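Local coordinates for hypothetical protein PH0822 (Pyrococcus horikoshii, PDB 2YX6), which is of unknown function but binds ADP and belongs to the dinitrogenase iron-molybdenum cofactor biosynthesis family, at residues A[89-92]-A[97-100]; A[5-10]-A[93-98]; A[58-63]-A[83-88]. One frame throughout, in Å; residues are numbered along the deposited sequence.

Interaction 1 (A[89-92]-A[97-100])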
ATOM      1  N   THR A  89       3.302   7.154   2.794  1.00 17.68           N
ATOM      2  CA  THR A  89       4.110   8.373   2.964  1.00 18.22           C
ATOM      3  C   THR A  89       3.882   8.951   4.332  1.00 20.48           C
ATOM      4  O   THR A  89       2.928   8.584   4.992  1.00 18.99           O
ATOM      5  CB  THR A  89       3.740   9.455   1.916  1.00 19.60           C
ATOM      6  OG1 THR A  89       2.374   9.869   2.104  1.00 13.07           O
ATOM      7  CG2 THR A  89       3.926   8.902   0.506  1.00 16.46           C
ATOM      8  N   GLY A  90       4.794   9.826   4.777  1.00 20.76           N
ATOM      9  CA  GLY A  90       4.712  10.428   6.133  1.00 20.64           C
ATOM     10  C   GLY A  90       5.225   9.606   7.320  1.00 19.80           C
ATOM     11  O   GLY A  90       5.083   9.998   8.455  1.00 17.80           O
ATOM     12  N   VAL A  91       5.868   8.480   7.046  1.00 19.61           N
ATOM     13  CA  VAL A  91       6.397   7.600   8.094  1.00 18.95           C
ATOM     14  C   VAL A  91       7.789   8.078   8.491  1.00 19.31           C
ATOM     15  O   VAL A  91       8.629   8.318   7.657  1.00 20.23           O
ATOM     16  CB  VAL A  91       6.427   6.112   7.604  1.00 19.14           C
ATOM     17  CG1 VAL A  91       6.832   5.201   8.715  1.00 21.13           C
ATOM     18  CG2 VAL A  91       5.052   5.703   7.060  1.00 18.25           C
ATOM     19  N   TYR A  92       8.056   8.201   9.782  1.00 20.80           N
ATOM     20  CA  TYR A  92       9.390   8.611  10.262  1.00 21.01           C
ATOM     21  C   TYR A  92       9.706   7.855  11.519  1.00 20.05           C
ATOM     22  O   TYR A  92       8.800   7.281  12.148  1.00 16.36           O
ATOM     23  CB  TYR A  92       9.364  10.105  10.611  1.00 23.45           C
ATOM     24  CG  TYR A  92       8.319  10.425  11.628  1.00 24.79           C
ATOM     25  CD1 TYR A  92       7.007  10.587  11.256  1.00 25.17           C
ATOM     26  CD2 TYR A  92       8.638  10.550  12.975  1.00 28.84           C
ATOM     27  CE1 TYR A  92       6.046  10.883  12.191  1.00 28.00           C
ATOM     28  CE2 TYR A  92       7.656  10.837  13.933  1.00 26.72           C
ATOM     29  CZ  TYR A  92       6.383  11.011  13.515  1.00 25.83           C
ATOM     30  OH  TYR A  92       5.385  11.250  14.410  1.00 29.90           O
ATOM     31  N   ASP A  97      10.561   0.647  15.455  1.00 21.85           N
ATOM     32  CA  ASP A  97       9.314   1.204  15.997  1.00 21.44           C
ATOM     33  C   ASP A  97       8.226   1.286  14.955  1.00 21.38           C
ATOM     34  O   ASP A  97       7.062   1.038  15.227  1.00 21.52           O
ATOM     35  CB  ASP A  97       9.527   2.589  16.571  1.00 22.35           C
ATOM     36  CG  ASP A  97      10.318   2.596  17.879  1.00 25.23           C
ATOM     37  OD1 ASP A  97      10.614   1.517  18.415  1.00 27.80           O
ATOM     38  OD2 ASP A  97      10.691   3.705  18.346  1.00 27.43           O
ATOM     39  N   VAL A  98       8.612   1.654  13.746  1.00 22.28           N
ATOM     40  CA  VAL A  98       7.709   1.725  12.609  1.00 21.77           C
ATOM     41  C   VAL A  98       7.065   0.362  12.297  1.00 21.14           C
ATOM     42  O   VAL A  98       5.876   0.297  12.074  1.00 22.62           O
ATOM     43  CB  VAL A  98       8.448   2.265  11.398  1.00 22.25           C
ATOM     44  CG1 VAL A  98       7.641   2.011  10.117  1.00 25.22           C
ATOM     45  CG2 VAL A  98       8.782   3.748  11.600  1.00 22.18           C
ATOM     46  N   ILE A  99       7.851  -0.709  12.311  1.00 20.90           N
ATOM     47  CA  ILE A  99       7.428  -2.056  11.983  1.00 21.05           C
ATOM     48  C   ILE A  99       6.442  -2.555  13.037  1.00 21.74           C
ATOM     49  O   ILE A  99       5.390  -3.099  12.710  1.00 23.74           O
ATOM     50  CB  ILE A  99       8.691  -2.993  11.815  1.00 21.14           C
ATOM     51  CG1 ILE A  99       9.384  -2.687  10.491  1.00 22.11           C
ATOM     52  CG2 ILE A  99       8.313  -4.426  11.727  1.00 18.08           C
ATOM     53  CD1 ILE A  99      10.829  -2.970  10.525  1.00 22.64           C
ATOM     54  N   LYS A 100       6.731  -2.269  14.303  1.00 22.48           N
ATOM     55  CA  LYS A 100       5.819  -2.592  15.404  1.00 23.19           C
ATOM     56  C   LYS A 100       4.512  -1.801  15.268  1.00 22.09           C
ATOM     57  O   LYS A 100       3.447  -2.373  15.395  1.00 22.47           O
ATOM     58  CB  LYS A 100       6.489  -2.311  16.771  1.00 24.01           C
ATOM     59  CG  LYS A 100       5.658  -2.834  17.981  1.00 26.01           C
ATOM     60  CD  LYS A 100       6.194  -2.283  19.307  1.00 27.09           C
ATOM     61  CE  LYS A 100       5.350  -2.697  20.544  1.00 29.93           C
ATOM     62  NZ  LYS A 100       5.135  -4.177  20.624  1.00 36.80           N
TER
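Val91 and Val98 meet methyl to methyl, with CG1 of Val91 3.6 Å from CG1 of Val98. The same Val91 CG1 lies 3.8 Å from Val98 CG2, so one methyl of the loop residue faces both branches of the helix residue. CG2 of Val98 is also 3.6 Å from the backbone O of Tyr92. That is a plain van der Waals touch, and no hydrogen bond crosses between the segments. The first torsion of Val91 sets its CG1 opposite the backbone N (chi1 -174°), which turns this branch to the helix. The two residues join the loop after strand 86-88 to the first turn of helix 95-103, within a strand-loop-helix connection of the mixed sheet. Val98 is buried, and Ile99 packs on Val30 and Ile32 of strand 26-33. The Tyr92 side chain starts away from the helix and reaches Lys19 and Lys108. Backbone hydrogen bonds position the loop: Val91 pairs with Thr69, and Gly90 with Tyr70 and Asp110. Gly90 has a positive phi of 81°, which favours glycine. The side chain of Val91 is about 8 Å from that of Val87, which contacts ADP in a nucleotide-bound structure of this protein.

Interaction 2 (A[5-10]-A[93-98])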
ATOM      1  N   ILE A   5      11.681  -0.397   3.306  1.00 15.43           N
ATOM      2  CA  ILE A   5      11.805   0.854   4.022  1.00 16.07           C
ATOM      3  C   ILE A   5      13.164   1.493   3.711  1.00 15.63           C
ATOM      4  O   ILE A   5      14.180   0.883   3.930  1.00 14.10           O
ATOM      5  CB  ILE A   5      11.646   0.692   5.560  1.00 16.56           C
ATOM      6  CG1 ILE A   5      10.286   0.087   5.929  1.00 15.59           C
ATOM      7  CG2 ILE A   5      11.843   2.069   6.258  1.00 15.77           C
ATOM      8  CD1 ILE A   5      10.400  -1.199   6.310  1.00 25.99           C
ATOM      9  N   PRO A   6      13.164   2.763   3.235  1.00 15.56           N
ATOM     10  CA  PRO A   6      14.450   3.439   2.951  1.00 15.25           C
ATOM     11  C   PRO A   6      15.129   3.808   4.270  1.00 17.47           C
ATOM     12  O   PRO A   6      14.445   4.327   5.183  1.00 16.48           O
ATOM     13  CB  PRO A   6      14.042   4.702   2.171  1.00 16.04           C
ATOM     14  CG  PRO A   6      12.646   5.072   2.701  1.00 13.32           C
ATOM     15  CD  PRO A   6      11.997   3.651   3.033  1.00 15.32           C
ATOM     16  N   ALA A   7      16.425   3.495   4.414  1.00 18.31           N
ATOM     17  CA  ALA A   7      17.125   3.733   5.671  1.00 21.58           C
ATOM     18  C   ALA A   7      18.108   4.856   5.502  1.00 25.09           C
ATOM     19  O   ALA A   7      18.699   5.010   4.428  1.00 24.74           O
ATOM     20  CB  ALA A   7      17.861   2.490   6.118  1.00 20.90           C
ATOM     21  N   GLU A   8      18.314   5.601   6.585  1.00 28.06           N
ATOM     22  CA  GLU A   8      19.242   6.712   6.602  1.00 33.80           C
ATOM     23  C   GLU A   8      20.726   6.245   6.743  1.00 34.01           C
ATOM     24  O   GLU A   8      21.666   6.900   6.287  1.00 34.74           O
ATOM     25  CB  GLU A   8      18.829   7.650   7.738  1.00 33.07           C
ATOM     26  CG  GLU A   8      19.733   8.852   7.934  1.00 38.24           C
ATOM     27  CD  GLU A   8      19.451   9.593   9.245  1.00 39.89           C
ATOM     28  OE1 GLU A   8      18.261   9.795   9.591  1.00 47.48           O
ATOM     29  OE2 GLU A   8      20.432   9.963   9.943  1.00 48.94           O
ATOM     30  N   ASP A   9      20.913   5.090   7.358  1.00 34.83           N
ATOM     31  CA  ASP A   9      22.198   4.559   7.767  1.00 35.15           C
ATOM     32  C   ASP A   9      22.178   3.122   7.328  1.00 34.45           C
ATOM     33  O   ASP A   9      21.122   2.618   6.963  1.00 34.00           O
ATOM     34  CB  ASP A   9      22.244   4.544   9.308  1.00 36.24           C
ATOM     35  CG  ASP A   9      22.312   5.919   9.907  1.00 40.98           C
ATOM     36  OD1 ASP A   9      22.687   6.890   9.197  1.00 46.09           O
ATOM     37  OD2 ASP A   9      21.995   6.048  11.117  1.00 49.37           O
ATOM     38  N   ASP A  10      23.296   2.421   7.443  1.00 34.81           N
ATOM     39  CA  ASP A  10      23.253   0.958   7.299  1.00 35.32           C
ATOM     40  C   ASP A  10      22.956   0.235   8.603  1.00 34.10           C
ATOM     41  O   ASP A  10      23.275  -0.936   8.750  1.00 34.00           O
ATOM     42  CB  ASP A  10      24.547   0.398   6.701  1.00 36.79           C
ATOM     43  CG  ASP A  10      25.809   0.898   7.420  1.00 42.20           C
ATOM     44  OD1 ASP A  10      25.770   2.004   8.050  1.00 43.51           O
ATOM     45  OD2 ASP A  10      26.851   0.166   7.326  1.00 47.97           O
ATOM     46  N   GLY A  93      10.979   7.926  11.919  1.00 19.27           N
ATOM     47  CA  GLY A  93      11.436   7.374  13.177  1.00 18.10           C
ATOM     48  C   GLY A  93      12.260   6.114  13.000  1.00 18.55           C
ATOM     49  O   GLY A  93      12.626   5.747  11.852  1.00 16.98           O
ATOM     50  N   ARG A  94      12.472   5.402  14.121  1.00 18.52           N
ATOM     51  CA  ARG A  94      13.339   4.209  14.096  1.00 19.50           C
ATOM     52  C   ARG A  94      12.567   3.143  13.392  1.00 18.45           C
ATOM     53  O   ARG A  94      11.388   2.929  13.667  1.00 18.46           O
ATOM     54  CB  ARG A  94      13.636   3.672  15.488  1.00 20.04           C
ATOM     55  CG  ARG A  94      14.894   2.867  15.603  1.00 17.97           C
ATOM     56  CD  ARG A  94      15.018   2.505  17.030  1.00 21.03           C
ATOM     57  NE  ARG A  94      16.216   1.785  17.467  1.00 22.01           N
ATOM     58  CZ  ARG A  94      17.427   2.294  17.709  1.00 19.43           C
ATOM     59  NH1 ARG A  94      17.742   3.580  17.476  1.00 20.81           N
ATOM     60  NH2 ARG A  94      18.365   1.475  18.183  1.00 15.68           N
ATOM     61  N   ILE A  95      13.254   2.400  12.564  1.00 17.54           N
ATOM     62  CA  ILE A  95      12.549   1.460  11.718  1.00 17.55           C
ATOM     63  C   ILE A  95      11.942   0.351  12.551  1.00 18.24           C
ATOM     64  O   ILE A  95      10.806  -0.070  12.299  1.00 20.75           O
ATOM     65  CB  ILE A  95      13.445   0.973  10.574  1.00 15.80           C
ATOM     66  CG1 ILE A  95      13.628   2.142   9.563  1.00 16.74           C
ATOM     67  CG2 ILE A  95      12.827  -0.316   9.993  1.00 14.99           C
ATOM     68  CD1 ILE A  95      14.767   1.957   8.403  1.00 19.66           C
ATOM     69  N   SER A  96      12.622  -0.059  13.612  1.00 19.84           N
ATOM     70  CA  SER A  96      12.051  -1.074  14.541  1.00 20.88           C
ATOM     71  C   SER A  96      10.687  -0.636  15.096  1.00 21.86           C
ATOM     72  O   SER A  96       9.780  -1.451  15.204  1.00 21.40           O
ATOM     73  CB  SER A  96      13.013  -1.372  15.706  1.00 21.44           C
ATOM     74  OG  SER A  96      13.178  -0.211  16.546  1.00 22.72           O
ATOM     75  N   ASP A  97      10.561   0.647  15.455  1.00 21.85           N
ATOM     76  CA  ASP A  97       9.314   1.204  15.997  1.00 21.44           C
ATOM     77  C   ASP A  97       8.226   1.286  14.955  1.00 21.38           C
ATOM     78  O   ASP A  97       7.062   1.038  15.227  1.00 21.52           O
ATOM     79  CB  ASP A  97       9.527   2.589  16.571  1.00 22.35           C
ATOM     80  CG  ASP A  97      10.318   2.596  17.879  1.00 25.23           C
ATOM     81  OD1 ASP A  97      10.614   1.517  18.415  1.00 27.80           O
ATOM     82  OD2 ASP A  97      10.691   3.705  18.346  1.00 27.43           O
ATOM     83  N   VAL A  98       8.612   1.654  13.746  1.00 22.28           N
ATOM     84  CA  VAL A  98       7.709   1.725  12.609  1.00 21.77           C
ATOM     85  C   VAL A  98       7.065   0.362  12.297  1.00 21.14           C
ATOM     86  O   VAL A  98       5.876   0.297  12.074  1.00 22.62           O
ATOM     87  CB  VAL A  98       8.448   2.265  11.398  1.00 22.25           C
ATOM     88  CG1 VAL A  98       7.641   2.011  10.117  1.00 25.22           C
ATOM     89  CG2 VAL A  98       8.782   3.748  11.600  1.00 22.18           C
TER
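Ile95 packs its delta methyl against Ile5 of strand 2-7 and against Ala7. Apolar touches carry the contact. CD1 of Ile95 is 3.6 Å from CG2 of Ile5 and 3.9 Å from CB of Ala7. CG1 of Ile95 is 3.8 Å from the same Ile5 CG2. The two isoleucine side chains run past each other in opposite directions. CG1 of Ile5 sits beside the backbone N (chi1 -59°), which leaves CG2 opposite that N and facing the helix residue. Ile95 has an extended outer chain (chi2 169°), which carries CD1 to the strand. CD1 also passes 4.0 Å from the backbone O of Pro6, a van der Waals approach only.

No hydrogen bond crosses the contact; those present lie within segment 93-98 or lead to neighbouring residues. Arg94 is the N-cap of helix 95-103, and its O accepts from Val98 N at 3.1 Å. The strand is held by backbone bonds of Ile5 with Val28 and Ala7 with Tyr26, both on strand 26-33. Gly93 bonds to Val17, and its backbone angles call for glycine.

The contact places the first turn of the helix on the mixed sheet, where Ile95 also touches Val28 and Val98 touches Leu68. All the touching residues are buried, and no charge pair joins the segments. The helix start is therefore held to the strand by shape and apolar burial alone.

Interaction 3 (A[58-63]-A[83-88])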
ATOM      1  N   PHE A  58      14.088  -2.015  -8.462  1.00 23.02           N
ATOM      2  CA  PHE A  58      14.918  -2.575  -7.392  1.00 22.62           C
ATOM      3  C   PHE A  58      14.047  -3.176  -6.300  1.00 21.93           C
ATOM      4  O   PHE A  58      14.195  -4.343  -5.937  1.00 21.10           O
ATOM      5  CB  PHE A  58      15.796  -1.454  -6.836  1.00 24.15           C
ATOM      6  CG  PHE A  58      16.619  -1.852  -5.666  1.00 24.74           C
ATOM      7  CD1 PHE A  58      17.682  -2.684  -5.826  1.00 24.77           C
ATOM      8  CD2 PHE A  58      16.271  -1.437  -4.377  1.00 26.67           C
ATOM      9  CE1 PHE A  58      18.450  -3.083  -4.727  1.00 27.27           C
ATOM     10  CE2 PHE A  58      17.010  -1.826  -3.294  1.00 26.48           C
ATOM     11  CZ  PHE A  58      18.122  -2.662  -3.473  1.00 25.85           C
ATOM     12  N   ILE A  59      13.076  -2.387  -5.822  1.00 20.81           N
ATOM     13  CA  ILE A  59      12.145  -2.854  -4.767  1.00 20.19           C
ATOM     14  C   ILE A  59      11.311  -4.077  -5.210  1.00 20.38           C
ATOM     15  O   ILE A  59      11.316  -5.103  -4.537  1.00 19.43           O
ATOM     16  CB  ILE A  59      11.305  -1.654  -4.243  1.00 20.19           C
ATOM     17  CG1 ILE A  59      12.238  -0.620  -3.627  1.00 20.21           C
ATOM     18  CG2 ILE A  59      10.283  -2.092  -3.257  1.00 21.22           C
ATOM     19  CD1 ILE A  59      13.113  -1.212  -2.460  1.00 20.02           C
ATOM     20  N   LYS A  60      10.649  -3.997  -6.365  1.00 22.20           N
ATOM     21  CA  LYS A  60       9.900  -5.105  -6.941  1.00 23.34           C
ATOM     22  C   LYS A  60      10.752  -6.368  -7.088  1.00 23.09           C
ATOM     23  O   LYS A  60      10.343  -7.445  -6.702  1.00 21.85           O
ATOM     24  CB  LYS A  60       9.317  -4.706  -8.289  1.00 23.53           C
ATOM     25  CG  LYS A  60       8.190  -5.685  -8.769  1.00 26.92           C
ATOM     26  CD  LYS A  60       7.756  -5.397 -10.203  1.00 27.66           C
ATOM     27  CE  LYS A  60       6.646  -6.326 -10.734  1.00 33.02           C
ATOM     28  NZ  LYS A  60       6.510  -6.267 -12.267  1.00 33.79           N
ATOM     29  N   ASP A  61      11.981  -6.202  -7.580  1.00 22.86           N
ATOM     30  CA  ASP A  61      12.909  -7.328  -7.741  1.00 25.19           C
ATOM     31  C   ASP A  61      13.264  -7.998  -6.410  1.00 24.92           C
ATOM     32  O   ASP A  61      13.642  -9.150  -6.393  1.00 25.25           O
ATOM     33  CB  ASP A  61      14.181  -6.888  -8.444  1.00 24.29           C
ATOM     34  CG  ASP A  61      13.926  -6.432  -9.903  1.00 30.35           C
ATOM     35  OD1 ASP A  61      12.909  -6.874 -10.501  1.00 31.46           O
ATOM     36  OD2 ASP A  61      14.741  -5.603 -10.420  1.00 34.84           O
ATOM     37  N   HIS A  62      13.154  -7.252  -5.314  1.00 24.68           N
ATOM     38  CA  HIS A  62      13.320  -7.810  -3.981  1.00 24.14           C
ATOM     39  C   HIS A  62      12.064  -8.348  -3.318  1.00 23.21           C
ATOM     40  O   HIS A  62      12.104  -8.768  -2.177  1.00 24.87           O
ATOM     41  CB  HIS A  62      14.026  -6.798  -3.101  1.00 24.92           C
ATOM     42  CG  HIS A  62      15.510  -6.765  -3.335  1.00 26.94           C
ATOM     43  ND1 HIS A  62      16.075  -6.135  -4.424  1.00 27.95           N
ATOM     44  CD2 HIS A  62      16.538  -7.328  -2.647  1.00 24.97           C
ATOM     45  CE1 HIS A  62      17.392  -6.272  -4.376  1.00 27.97           C
ATOM     46  NE2 HIS A  62      17.697  -6.994  -3.309  1.00 28.87           N
ATOM     47  N   GLY A  63      10.971  -8.405  -4.039  1.00 22.50           N
ATOM     48  CA  GLY A  63       9.751  -9.058  -3.534  1.00 20.73           C
ATOM     49  C   GLY A  63       8.892  -8.171  -2.656  1.00 21.45           C
ATOM     50  O   GLY A  63       7.943  -8.656  -2.071  1.00 19.70           O
ATOM     51  N   LEU A  83       3.487  -0.978 -10.779  1.00 19.13           N
ATOM     52  CA  LEU A  83       4.129  -2.280 -10.517  1.00 18.21           C
ATOM     53  C   LEU A  83       3.398  -3.056  -9.408  1.00 19.52           C
ATOM     54  O   LEU A  83       3.886  -4.087  -8.873  1.00 20.37           O
ATOM     55  CB  LEU A  83       5.557  -2.013 -10.106  1.00 18.96           C
ATOM     56  CG  LEU A  83       6.488  -1.413 -11.187  1.00 17.07           C
ATOM     57  CD1 LEU A  83       7.872  -1.411 -10.568  1.00 20.00           C
ATOM     58  CD2 LEU A  83       6.484  -2.195 -12.537  1.00 18.16           C
ATOM     59  N   GLY A  84       2.236  -2.544  -9.030  1.00 18.81           N
ATOM     60  CA  GLY A  84       1.353  -3.284  -8.084  1.00 18.84           C
ATOM     61  C   GLY A  84       1.947  -3.155  -6.707  1.00 18.51           C
ATOM     62  O   GLY A  84       1.726  -4.021  -5.854  1.00 21.10           O
ATOM     63  N   ILE A  85       2.747  -2.106  -6.500  1.00 16.36           N
ATOM     64  CA  ILE A  85       3.341  -1.837  -5.183  1.00 15.74           C
ATOM     65  C   ILE A  85       2.720  -0.574  -4.508  1.00 16.67           C
ATOM     66  O   ILE A  85       2.559   0.452  -5.155  1.00 15.02           O
ATOM     67  CB  ILE A  85       4.873  -1.735  -5.268  1.00 16.37           C
ATOM     68  CG1 ILE A  85       5.511  -3.024  -5.839  1.00 14.91           C
ATOM     69  CG2 ILE A  85       5.483  -1.407  -3.934  1.00 16.87           C
ATOM     70  CD1 ILE A  85       6.976  -2.851  -5.957  1.00 19.00           C
ATOM     71  N   SER A  86       2.354  -0.709  -3.238  1.00 16.59           N
ATOM     72  CA  SER A  86       1.641   0.323  -2.489  1.00 17.82           C
ATOM     73  C   SER A  86       2.655   1.086  -1.736  1.00 16.09           C
ATOM     74  O   SER A  86       3.602   0.509  -1.257  1.00 17.79           O
ATOM     75  CB  SER A  86       0.698  -0.332  -1.454  1.00 16.91           C
ATOM     76  OG  SER A  86      -0.229  -1.071  -2.208  1.00 24.38           O
ATOM     77  N   VAL A  87       2.442   2.370  -1.562  1.00 16.41           N
ATOM     78  CA  VAL A  87       3.434   3.193  -0.887  1.00 16.55           C
ATOM     79  C   VAL A  87       2.706   3.883   0.279  1.00 17.01           C
ATOM     80  O   VAL A  87       1.587   4.386   0.083  1.00 18.19           O
ATOM     81  CB  VAL A  87       4.041   4.284  -1.891  1.00 18.49           C
ATOM     82  CG1 VAL A  87       5.054   5.317  -1.172  1.00 17.86           C
ATOM     83  CG2 VAL A  87       4.701   3.656  -3.109  1.00 15.85           C
ATOM     84  N   VAL A  88       3.333   3.948   1.453  1.00 14.96           N
ATOM     85  CA  VAL A  88       2.839   4.757   2.571  1.00 16.50           C
ATOM     86  C   VAL A  88       3.827   5.915   2.799  1.00 17.07           C
ATOM     87  O   VAL A  88       5.048   5.671   2.907  1.00 17.73           O
ATOM     88  CB  VAL A  88       2.716   3.924   3.905  1.00 14.92           C
ATOM     89  CG1 VAL A  88       2.137   4.826   5.051  1.00 18.37           C
ATOM     90  CG2 VAL A  88       1.836   2.710   3.686  1.00 15.82           C
TER
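Lys60 stretches its aliphatic chain across Leu83 and Ile85, meeting both at a slant. Its CG is anti to the backbone N (chi1 -164°) and the chain beyond is extended, so successive carbons pass different partners. CB of Lys60 lies 3.8 Å from CD1 of Ile85. Further out, CD of Lys60 is 4.0 Å from CD1 of Leu83. Ile59 adds its CG2, 4.3 Å from Ile85 CD1. Its end leads away from Ile85; the side chain also touches Phe27 and Val67. The contact joins the end of helix 54-61 to the turn between helix 74-82 and strand 86-88. That turn is a Schellman motif with Gly84 as the C-prime residue: Ile85 N bonds to Phe80 O and Gly84 N to Asn81 O. Beyond it, strand 86-88 carries the ADP-binding residue Val87. Lys60 NZ makes a weak hydrogen bond to Gly105 O of the second subunit. With an alanine in place of Lys60, Leu83 would probably lose the aliphatic chain that crosses it, and Gly105 O of the second subunit its weak bond. At the helix end, His62 ND1 donates to Phe58 O at 3.0 Å, from above the carbonyl plane. His62 N reaches that oxygen from the opposite face.

Interactions 2 and 3 reach the same mixed sheet, and interaction 1 lies in the connection that follows its strand 86-88. Interactions 1 and 2 have centres 8 Å apart, share Asp97 and Val98, and both use helix 95-103. Interaction 1 ties this helix to the loop before it, interaction 2 to strand 2-7. Interaction 3 lies about 17 Å from each by centres, on the opposite side of the chain's centre. It joins helix 54-61 to the approach to strand 86-88. Along the chain it lies wholly between 5-10 and 93-98 and closes before interaction 1 opens. Segment 97-100 overlaps 93-98 and runs past it. Strand 86-88, with ADP-binding Val87, thus leads from interaction 3 into interaction 1.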